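Local structure of HTH-type transcriptional repressor PhnF (Mycobacterium smegmatis, 3F8M) at residues A165-Y168 and A169-S173; A188-A192 and R193-L197; E114-A117 and G118-V122; F46-R50 and E51-Q55. The protein represses the phnDCE operon, whose products take up phosphate, while phosphate is available to the cell, acting as a DNA-binding transcription factor. One frame throughout, in Å; residues are numbered along the deposited sequence.

Interaction 1: A165-Y168 and A169-S173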
loop_
_atom_site.group_PDB
_atom_site.type_symbol
_atom_site.label_atom_id
_atom_site.label_comp_id
_atom_site.label_asym_id
_atom_site.label_seq_id
_atom_site.Cartn_x
_atom_site.Cartn_y
_atom_site.Cartn_z
ATOM N N ALA A 165 -22.891 -4.439 -8.017
ATOM C CA ALA A 165 -23.023 -3.396 -7.021
ATOM C C ALA A 165 -22.085 -3.587 -5.830
ATOM O O ALA A 165 -21.321 -4.549 -5.773
ATOM C CB ALA A 165 -24.498 -3.322 -6.550
ATOM N N SER A 166 -22.124 -2.665 -4.878
ATOM C CA SER A 166 -21.243 -2.787 -3.706
ATOM C C SER A 166 -21.746 -3.911 -2.780
ATOM O O SER A 166 -22.884 -3.878 -2.304
ATOM C CB SER A 166 -21.173 -1.453 -2.947
ATOM O OG SER A 166 -20.741 -1.666 -1.623
ATOM N N LEU A 167 -20.886 -4.901 -2.512
ATOM C CA LEU A 167 -21.226 -5.935 -1.531
ATOM C C LEU A 167 -21.326 -5.314 -0.123
ATOM O O LEU A 167 -22.161 -5.746 0.715
ATOM C CB LEU A 167 -20.156 -7.048 -1.533
ATOM C CG LEU A 167 -20.384 -8.240 -0.611
ATOM C CD1 LEU A 167 -21.730 -8.977 -0.898
ATOM C CD2 LEU A 167 -19.202 -9.198 -0.713
ATOM N N TYR A 168 -20.514 -4.287 0.153
ATOM C CA TYR A 168 -20.575 -3.696 1.493
ATOM C C TYR A 168 -21.950 -3.060 1.753
ATOM O O TYR A 168 -22.509 -3.159 2.860
ATOM C CB TYR A 168 -19.463 -2.657 1.651
ATOM C CG TYR A 168 -18.086 -3.248 1.929
ATOM C CD1 TYR A 168 -17.775 -4.568 1.597
ATOM C CD2 TYR A 168 -17.074 -2.461 2.486
ATOM C CE1 TYR A 168 -16.520 -5.104 1.853
ATOM C CE2 TYR A 168 -15.802 -2.983 2.712
ATOM C CZ TYR A 168 -15.540 -4.306 2.412
ATOM O OH TYR A 168 -14.287 -4.816 2.682
ATOM N N ALA A 169 -22.522 -2.451 0.726
ATOM C CA ALA A 169 -23.865 -1.840 0.866
ATOM C C ALA A 169 -24.915 -2.926 1.107
ATOM O O ALA A 169 -25.815 -2.778 1.946
ATOM C CB ALA A 169 -24.213 -0.997 -0.381
ATOM N N GLU A 170 -24.764 -4.043 0.405
ATOM C CA GLU A 170 -25.674 -5.168 0.602
ATOM C C GLU A 170 -25.567 -5.740 1.998
ATOM O O GLU A 170 -26.577 -6.082 2.619
ATOM C CB GLU A 170 -25.436 -6.260 -0.453
ATOM C CG GLU A 170 -26.187 -7.585 -0.149
ATOM C CD GLU A 170 -27.686 -7.477 -0.407
ATOM O OE1 GLU A 170 -28.070 -6.563 -1.152
ATOM O OE2 GLU A 170 -28.458 -8.317 0.100
ATOM N N ILE A 171 -24.344 -5.881 2.484
ATOM C CA ILE A 171 -24.144 -6.378 3.837
ATOM C C ILE A 171 -24.699 -5.387 4.878
ATOM O O ILE A 171 -25.388 -5.796 5.836
ATOM C CB ILE A 171 -22.666 -6.833 4.083
ATOM C CG1 ILE A 171 -22.373 -8.100 3.287
ATOM C CG2 ILE A 171 -22.388 -7.036 5.633
ATOM C CD1 ILE A 171 -20.886 -8.582 3.221
ATOM N N ARG A 172 -24.457 -4.089 4.686
ATOM C CA ARG A 172 -25.028 -3.081 5.583
ATOM C C ARG A 172 -26.571 -3.140 5.612
ATOM O O ARG A 172 -27.168 -3.060 6.706
ATOM C CB ARG A 172 -24.567 -1.684 5.199
ATOM C CG ARG A 172 -23.129 -1.444 5.560
ATOM C CD ARG A 172 -22.708 -0.028 5.170
ATOM N NE ARG A 172 -21.292 0.136 5.494
ATOM C CZ ARG A 172 -20.305 0.286 4.615
ATOM N NH1 ARG A 172 -20.546 0.325 3.320
ATOM N NH2 ARG A 172 -19.053 0.402 5.065
ATOM N N SER A 173 -27.171 -3.347 4.435
ATOM C CA SER A 173 -28.648 -3.427 4.260
ATOM C C SER A 173 -29.232 -4.627 5.001
ATOM O O SER A 173 -30.420 -4.639 5.301
ATOM C CB SER A 173 -29.049 -3.433 2.763
ATOM O OG SER A 173 -28.902 -4.706 2.154
#
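Leu167 and Ile171, one turn apart on the buried side of helix 167-173, bring CG of Leu167 to 3.9 Å from CD1 of Ile171, their branched chains crossing at a slant. CG1 of Ile171 stands anti to its own carbonyl carbon (chi1 -70°), which carries this branch back along the helix and over Leu167 O. That same oxygen is gripped by Ile171 N at 2.8 Å. Bulky aliphatic groups suit this side, because Leu167 also packs on Leu157 and Ile171 on Tyr154 and Phe178. Tyr168 is buried too: its ring stacks with Phe178 while the phenol oxygen reaches Arg211 NH1 in a hydrogen bond.

The turn opens with an N-cap. Ser166 swings OG to accept from Ala169 N at 3.1 Å, and a short hydroxyl side chain is well made to reach back to an amide that has no earlier helical carbonyl. In the same first turn Glu170 N makes a weak bond to Ser166 O at 3.3 Å. The helix belongs to the UTRA domain, which in HutC-type regulators is the effector-binding part.

Toward solvent the fit is looser. Exposed Ala169 offers that side nothing larger than a methyl. Arg172, also exposed, runs extended from CG to NE, its CG lying 3.3 Å from Tyr168 O and its NH1 3.6 Å from Tyr168 CB, while NH2 bonds Met86 O. Even on this outer side one short bond forms, from Ser173 OG to Glu170 O at 2.7 Å.

Interaction 2: A188-A192 and R193-L197; sequences ALPDA and REAAL
Ala195 N donates to Asp191 O at 2.9 Å and Ala196 N to Ala192 O, so the extended chain leaving strand 180-188 passes directly into the first turn of helix 192-198. Asp191 precedes that turn, and its chi1 of 70° sets the carboxylate between backbone N and carbonyl carbon, facing the helix start. There OD1 of Asp191 receives Glu194 N almost along its C-O bond at 2.9 Å. Glu194 returns the favour, its OE1 accepting from Asp191 N at 3.0 Å on the anti side, 21° out of the carboxylate plane. This reciprocal pair is a capping box, for which a short acid at the cap and a longer one three residues on have the right reach. The two carboxylates lie stacked, with Asp191 OD1 only 3.4 Å from Glu194 OE1; the amide donors, and the salt bridge from Arg225 to Glu194 OE2, probably offset the repulsion. A water donates to Asp191 OD2 and, weakly, to Glu194 OE2. Behind the box, Pro190 CB rests 3.7 Å from Glu194 CB, and its CG faces Ala195 CB at 4.0 Å, the rigid ring meeting a methyl small enough to sit beside it.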
loop_
_atom_site.group_PDB
_atom_site.type_symbol
_atom_site.label_atom_id
_atom_site.label_comp_id
_atom_site.label_asym_id
_atom_site.label_seq_id
_atom_site.Cartn_x
_atom_site.Cartn_y
_atom_site.Cartn_z
ATOM N N ALA A 188 3.015 -8.025 -5.474
ATOM C CA ALA A 188 2.890 -9.354 -6.095
ATOM C C ALA A 188 3.049 -9.308 -7.587
ATOM O O ALA A 188 3.037 -8.223 -8.181
ATOM C CB ALA A 188 1.523 -9.996 -5.723
ATOM N N LEU A 189 3.153 -10.502 -8.184
ATOM C CA LEU A 189 3.075 -10.726 -9.609
ATOM C C LEU A 189 1.913 -11.672 -9.905
ATOM O O LEU A 189 1.607 -12.561 -9.078
ATOM C CB LEU A 189 4.441 -11.259 -10.134
ATOM C CG LEU A 189 5.612 -10.302 -9.798
ATOM C CD1 LEU A 189 6.972 -11.025 -9.769
ATOM C CD2 LEU A 189 5.666 -9.023 -10.696
ATOM N N PRO A 190 1.226 -11.494 -11.050
ATOM C CA PRO A 190 0.106 -12.367 -11.279
ATOM C C PRO A 190 0.560 -13.729 -11.775
ATOM O O PRO A 190 1.575 -13.840 -12.494
ATOM C CB PRO A 190 -0.683 -11.645 -12.394
ATOM C CG PRO A 190 0.415 -10.986 -13.210
ATOM C CD PRO A 190 1.404 -10.526 -12.167
ATOM N N ASP A 191 -0.204 -14.746 -11.408
ATOM C CA ASP A 191 -0.090 -16.064 -12.017
ATOM C C ASP A 191 -0.807 -16.077 -13.389
ATOM O O ASP A 191 -1.359 -15.050 -13.796
ATOM C CB ASP A 191 -0.564 -17.156 -11.042
ATOM C CG ASP A 191 -2.067 -17.153 -10.797
ATOM O OD1 ASP A 191 -2.857 -16.604 -11.577
ATOM O OD2 ASP A 191 -2.478 -17.798 -9.820
ATOM N N ALA A 192 -0.758 -17.196 -14.116
ATOM C CA ALA A 192 -1.261 -17.247 -15.494
ATOM C C ALA A 192 -2.758 -16.850 -15.620
ATOM O O ALA A 192 -3.155 -16.116 -16.533
ATOM C CB ALA A 192 -0.982 -18.638 -16.138
ATOM N N ARG A 193 -3.575 -17.315 -14.680
ATOM C CA ARG A 193 -4.972 -16.977 -14.705
ATOM C C ARG A 193 -5.187 -15.489 -14.412
ATOM O O ARG A 193 -6.000 -14.852 -15.068
ATOM C CB ARG A 193 -5.723 -17.804 -13.682
ATOM C CG ARG A 193 -7.179 -17.438 -13.629
ATOM C CD ARG A 193 -7.954 -18.368 -12.705
ATOM N NE ARG A 193 -9.374 -18.020 -12.719
ATOM C CZ ARG A 193 -10.054 -17.589 -11.664
ATOM N NH1 ARG A 193 -9.430 -17.501 -10.489
ATOM N NH2 ARG A 193 -11.353 -17.261 -11.788
ATOM N N GLU A 194 -4.503 -14.976 -13.390
ATOM C CA GLU A 194 -4.692 -13.576 -12.970
ATOM C C GLU A 194 -4.270 -12.616 -14.104
ATOM O O GLU A 194 -4.893 -11.550 -14.340
ATOM C CB GLU A 194 -3.920 -13.294 -11.690
ATOM C CG GLU A 194 -4.503 -14.021 -10.408
ATOM C CD GLU A 194 -3.534 -14.065 -9.245
ATOM O OE1 GLU A 194 -2.301 -13.963 -9.457
ATOM O OE2 GLU A 194 -3.996 -14.187 -8.080
ATOM N N ALA A 195 -3.202 -13.010 -14.784
ATOM C CA ALA A 195 -2.683 -12.221 -15.886
ATOM C C ALA A 195 -3.698 -12.181 -17.006
ATOM O O ALA A 195 -4.011 -11.090 -17.499
ATOM C CB ALA A 195 -1.356 -12.783 -16.359
ATOM N N ALA A 196 -4.289 -13.331 -17.356
ATOM C CA ALA A 196 -5.310 -13.381 -18.391
ATOM C C ALA A 196 -6.571 -12.567 -18.053
ATOM O O ALA A 196 -7.135 -11.884 -18.956
ATOM C CB ALA A 196 -5.667 -14.833 -18.731
ATOM N N LEU A 197 -6.975 -12.606 -16.772
ATOM C CA LEU A 197 -8.174 -11.852 -16.313
ATOM C C LEU A 197 -7.926 -10.357 -16.335
ATOM O O LEU A 197 -8.844 -9.570 -16.538
ATOM C CB LEU A 197 -8.539 -12.250 -14.871
ATOM C CG LEU A 197 -9.147 -13.655 -14.825
ATOM C CD1 LEU A 197 -9.175 -14.157 -13.337
ATOM C CD2 LEU A 197 -10.519 -13.640 -15.459
HETATM O O HOH W 1 -0.618 -13.868 -7.610
HETATM O O HOH W 2 -2.941 -16.745 -7.373
#

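Interaction 3: E114-A117 and G118-V122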
loop_
_atom_site.group_PDB
_atom_site.type_symbol
_atom_site.label_atom_id
_atom_site.label_comp_id
_atom_site.label_asym_id
_atom_site.label_seq_id
_atom_site.Cartn_x
_atom_site.Cartn_y
_atom_site.Cartn_z
ATOM N N GLU A 114 -9.252 -25.491 8.291
ATOM C CA GLU A 114 -8.880 -25.065 9.631
ATOM C C GLU A 114 -8.513 -23.587 9.731
ATOM O O GLU A 114 -8.975 -22.885 10.643
ATOM C CB GLU A 114 -7.708 -25.925 10.140
ATOM C CG GLU A 114 -8.069 -27.418 10.392
ATOM C CD GLU A 114 -7.896 -28.347 9.171
ATOM O OE1 GLU A 114 -8.122 -27.932 7.998
ATOM O OE2 GLU A 114 -7.545 -29.530 9.399
ATOM N N VAL A 115 -7.647 -23.113 8.830
ATOM C CA VAL A 115 -7.171 -21.723 8.848
ATOM C C VAL A 115 -8.322 -20.705 8.617
ATOM O O VAL A 115 -8.499 -19.725 9.362
ATOM C CB VAL A 115 -6.079 -21.520 7.749
ATOM C CG1 VAL A 115 -5.708 -20.068 7.626
ATOM C CG2 VAL A 115 -4.838 -22.390 8.028
ATOM N N LEU A 116 -9.086 -20.941 7.567
ATOM C CA LEU A 116 -10.209 -20.075 7.238
ATOM C C LEU A 116 -11.292 -20.125 8.338
ATOM O O LEU A 116 -11.808 -19.072 8.730
ATOM C CB LEU A 116 -10.780 -20.395 5.844
ATOM C CG LEU A 116 -11.926 -19.442 5.440
ATOM C CD1 LEU A 116 -11.452 -17.970 5.330
ATOM C CD2 LEU A 116 -12.584 -19.901 4.172
ATOM N N ALA A 117 -11.578 -21.315 8.874
ATOM C CA ALA A 117 -12.477 -21.364 10.055
ATOM C C ALA A 117 -12.032 -20.432 11.166
ATOM O O ALA A 117 -12.841 -19.704 11.707
ATOM C CB ALA A 117 -12.619 -22.763 10.576
ATOM N N GLY A 118 -10.738 -20.456 11.510
ATOM C CA GLY A 118 -10.156 -19.538 12.497
ATOM C C GLY A 118 -10.307 -18.069 12.138
ATOM O O GLY A 118 -10.612 -17.241 12.997
ATOM N N VAL A 119 -10.091 -17.727 10.867
ATOM C CA VAL A 119 -10.182 -16.332 10.453
ATOM C C VAL A 119 -11.624 -15.834 10.612
ATOM O O VAL A 119 -11.866 -14.731 11.097
ATOM C CB VAL A 119 -9.716 -16.142 8.983
ATOM C CG1 VAL A 119 -10.100 -14.737 8.454
ATOM C CG2 VAL A 119 -8.203 -16.360 8.850
ATOM N N LEU A 120 -12.578 -16.655 10.205
ATOM C CA LEU A 120 -13.969 -16.217 10.186
ATOM C C LEU A 120 -14.696 -16.533 11.480
ATOM O O LEU A 120 -15.853 -16.140 11.651
ATOM C CB LEU A 120 -14.733 -16.848 9.015
ATOM C CG LEU A 120 -14.229 -16.552 7.605
ATOM C CD1 LEU A 120 -14.959 -17.428 6.606
ATOM C CD2 LEU A 120 -14.446 -15.093 7.314
ATOM N N GLY A 121 -14.024 -17.276 12.363
ATOM C CA GLY A 121 -14.619 -17.709 13.628
ATOM C C GLY A 121 -15.847 -18.581 13.437
ATOM O O GLY A 121 -16.825 -18.399 14.148
ATOM N N VAL A 122 -15.820 -19.483 12.453
ATOM C CA VAL A 122 -16.867 -20.460 12.224
ATOM C C VAL A 122 -16.288 -21.848 12.474
ATOM O O VAL A 122 -15.098 -21.979 12.749
ATOM C CB VAL A 122 -17.442 -20.404 10.784
ATOM C CG1 VAL A 122 -18.164 -19.034 10.573
ATOM C CG2 VAL A 122 -16.342 -20.684 9.709
#
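Leu116 and Leu120 meet along one side of helix 114-120, with CD1 of Leu116 3.8 Å from CD1 of Leu120. Leu116 holds CG anti to its backbone N (chi1 -177°), which sends the isobutyl group forward, toward the next turn. Beside them CG2 of Val119 lies 3.4 Å from Val115 O, a branched side chain lying close against the backbone. These groups are held in step by ordinary helical bonds, such as Leu120 N to Leu116 O at 2.9 Å.

The chain then leaves the helix. Gly121 adopts a positive phi of 61°, a conformation glycine takes most readily, and this turns the backbone round until Val122 N donates to Ala117 O at 3.1 Å. Inside that bond a weak one runs from Gly121 N to Gly118 O at 3.5 Å. CB of Ala117 and CG2 of Val122 approach to 4.4 Å, an apolar touch across the reversal.

Further out, Asp113 OD1 accepts from Leu116 N at the start of the helix, and Leu116 and Leu120 rest on Lys148 and Pro150 of strand 140-150. On another flank, Glu114 and Val115 pack against Gln55 and Arg58 of the second subunit, so this short helix contributes to the dimer. At its other end the nested bonds, the left-handed glycine and the hydrophobic pair on either side of it make a Schellman motif, a common C-terminal end of an alpha-helix.

Interaction 4: F46-R50 and E51-Q55; sequences FEVAR and ETVRQ
Val48 has CG1 anti to its carbonyl carbon (chi1 -61°), which leaves CG2 between the backbone N and the carbonyl carbon, while Val53 turns its own CG2 beside its backbone N, and these two CG2 methyls come to 3.8 Å. Thr52 with chi1 of -54° keeps OG1 back toward Ala49, where it lies 3.4 Å from Ala49 CB, and leaves its CB 4.0 Å from Val48 CB. Beta-branched residues suit this seam: the branch at CB sets a methyl close to the backbone, where it meets its neighbour with few torsions to fix. Val53 also packs on Ile42 and Ala43 of helix 39-45.

Ala49 is the N-cap of helix 50-62 but has no side-chain acceptor to offer. A water stands in, accepting from Arg50 N at 2.9 Å and donating weakly to Glu51 OE1. Another bridges loop and first turn, between Ala49 N and Thr52 OG1. Ala49 O takes weak bonds from Thr52 N and Val53 N.

One turn apart, Arg50 and Arg54 bend at chi3, and Arg54 NH2 comes over a face of the Arg50 guanidinium, 4.2 Å from Arg50 NH2, with the planes 62° apart. CG of Glu51 lies over one face of the Arg54 guanidinium. Glu39 OE2 takes both Arg50 NE and Arg54 NH2, drawing the two guanidinium groups together. This shared carboxylate ties the two helices of the predicted helix-turn-helix motif and probably fixes how the arginines are presented, perhaps toward DNA.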
loop_
_atom_site.group_PDB
_atom_site.type_symbol
_atom_site.label_atom_id
_atom_site.label_comp_id
_atom_site.label_asym_id
_atom_site.label_seq_id
_atom_site.Cartn_x
_atom_site.Cartn_y
_atom_site.Cartn_z
ATOM N N PHE A 46 -2.588 32.031 -23.261
ATOM C CA PHE A 46 -3.424 32.476 -22.141
ATOM C C PHE A 46 -2.899 33.650 -21.276
ATOM O O PHE A 46 -3.330 33.825 -20.130
ATOM C CB PHE A 46 -3.806 31.260 -21.279
ATOM C CG PHE A 46 -4.452 30.156 -22.074
ATOM C CD1 PHE A 46 -5.705 30.350 -22.675
ATOM C CD2 PHE A 46 -3.802 28.936 -22.259
ATOM C CE1 PHE A 46 -6.307 29.336 -23.453
ATOM C CE2 PHE A 46 -4.404 27.905 -23.020
ATOM C CZ PHE A 46 -5.655 28.118 -23.620
ATOM N N GLU A 47 -1.988 34.444 -21.834
ATOM C CA GLU A 47 -1.441 35.627 -21.130
ATOM C C GLU A 47 -1.078 35.340 -19.669
ATOM O O GLU A 47 -1.496 36.069 -18.763
ATOM C CB GLU A 47 -2.388 36.836 -21.232
ATOM C CG GLU A 47 -2.652 37.272 -22.659
ATOM C CD GLU A 47 -3.282 38.638 -22.738
ATOM O OE1 GLU A 47 -3.729 39.159 -21.679
ATOM O OE2 GLU A 47 -3.299 39.190 -23.861
ATOM N N VAL A 48 -0.292 34.274 -19.465
ATOM C CA VAL A 48 0.347 33.974 -18.181
ATOM C C VAL A 48 1.835 33.631 -18.370
ATOM O O VAL A 48 2.307 33.392 -19.482
ATOM C CB VAL A 48 -0.375 32.817 -17.405
ATOM C CG1 VAL A 48 -1.847 33.184 -17.084
ATOM C CG2 VAL A 48 -0.311 31.522 -18.191
ATOM N N ALA A 49 2.574 33.648 -17.269
ATOM C CA ALA A 49 3.975 33.299 -17.250
ATOM C C ALA A 49 4.135 31.837 -17.674
ATOM O O ALA A 49 3.231 31.024 -17.445
ATOM C CB ALA A 49 4.524 33.494 -15.857
ATOM N N ARG A 50 5.276 31.537 -18.295
ATOM C CA ARG A 50 5.702 30.153 -18.564
ATOM C C ARG A 50 5.740 29.306 -17.286
ATOM O O ARG A 50 5.390 28.113 -17.313
ATOM C CB ARG A 50 7.096 30.128 -19.179
ATOM C CG ARG A 50 7.185 30.605 -20.583
ATOM C CD ARG A 50 8.606 30.384 -21.064
ATOM N NE ARG A 50 8.988 28.963 -21.005
ATOM C CZ ARG A 50 10.222 28.503 -21.216
ATOM N NH1 ARG A 50 11.214 29.344 -21.505
ATOM N NH2 ARG A 50 10.466 27.198 -21.135
ATOM N N GLU A 51 6.174 29.908 -16.184
ATOM C CA GLU A 51 6.250 29.207 -14.891
ATOM C C GLU A 51 4.851 28.909 -14.356
ATOM O O GLU A 51 4.652 27.962 -13.574
ATOM C CB GLU A 51 7.024 30.008 -13.852
ATOM C CG GLU A 51 8.516 30.223 -14.143
ATOM C CD GLU A 51 8.823 31.276 -15.223
ATOM O OE1 GLU A 51 7.919 32.025 -15.667
ATOM O OE2 GLU A 51 10.005 31.354 -15.632
ATOM N N THR A 52 3.877 29.711 -14.773
ATOM C CA THR A 52 2.495 29.469 -14.382
ATOM C C THR A 52 1.918 28.223 -15.085
ATOM O O THR A 52 1.204 27.436 -14.465
ATOM C CB THR A 52 1.621 30.695 -14.608
ATOM O OG1 THR A 52 2.227 31.812 -13.921
ATOM C CG2 THR A 52 0.222 30.443 -14.037
ATOM N N VAL A 53 2.211 28.069 -16.370
ATOM C CA VAL A 53 1.780 26.875 -17.119
ATOM C C VAL A 53 2.522 25.669 -16.541
ATOM O O VAL A 53 1.899 24.653 -16.227
ATOM C CB VAL A 53 1.987 27.011 -18.652
ATOM C CG1 VAL A 53 1.644 25.704 -19.378
ATOM C CG2 VAL A 53 1.138 28.140 -19.206
ATOM N N ARG A 54 3.834 25.801 -16.343
ATOM C CA ARG A 54 4.659 24.712 -15.773
ATOM C C ARG A 54 4.036 24.160 -14.502
ATOM O O ARG A 54 3.964 22.943 -14.287
ATOM C CB ARG A 54 6.063 25.222 -15.441
ATOM C CG ARG A 54 7.094 24.166 -15.007
ATOM C CD ARG A 54 8.469 24.823 -14.792
ATOM N NE ARG A 54 8.734 25.772 -15.879
ATOM C CZ ARG A 54 9.791 26.577 -15.973
ATOM N NH1 ARG A 54 10.738 26.565 -15.036
ATOM N NH2 ARG A 54 9.894 27.395 -17.021
ATOM N N GLN A 55 3.642 25.074 -13.624
ATOM C CA GLN A 55 3.070 24.699 -12.356
ATOM C C GLN A 55 1.700 24.026 -12.524
ATOM O O GLN A 55 1.402 23.058 -11.829
ATOM C CB GLN A 55 2.951 25.957 -11.483
ATOM C CG GLN A 55 2.154 25.747 -10.188
ATOM C CD GLN A 55 2.797 24.732 -9.274
ATOM O OE1 GLN A 55 4.009 24.455 -9.371
ATOM N NE2 GLN A 55 1.992 24.161 -8.366
HETATM O O HOH W 3 1.326 34.420 -14.575
HETATM O O HOH W 4 7.218 33.724 -18.586
#

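In the fold
From the N terminus the four contacts come in series, none nested in or crossing another, and each spans only a turn or so of chain. Interaction 4 closes the turn of the helix-turn-helix motif in the DNA-binding domain. The other three lie in the UTRA domain: interaction 3 ends a helix that packs against strand 140-150, interaction 1 starts a helix preceding strand 180-188, and interaction 2 turns the end of that strand into helix 192-198. Centres of interactions 3 and 4 are about 59 Å apart within the chain, yet across the dimer Glu114 of interaction 3 packs on Gln55 of interaction 4 in the second subunit. Interactions 1 and 3 are nearer, their centres about 22 Å apart.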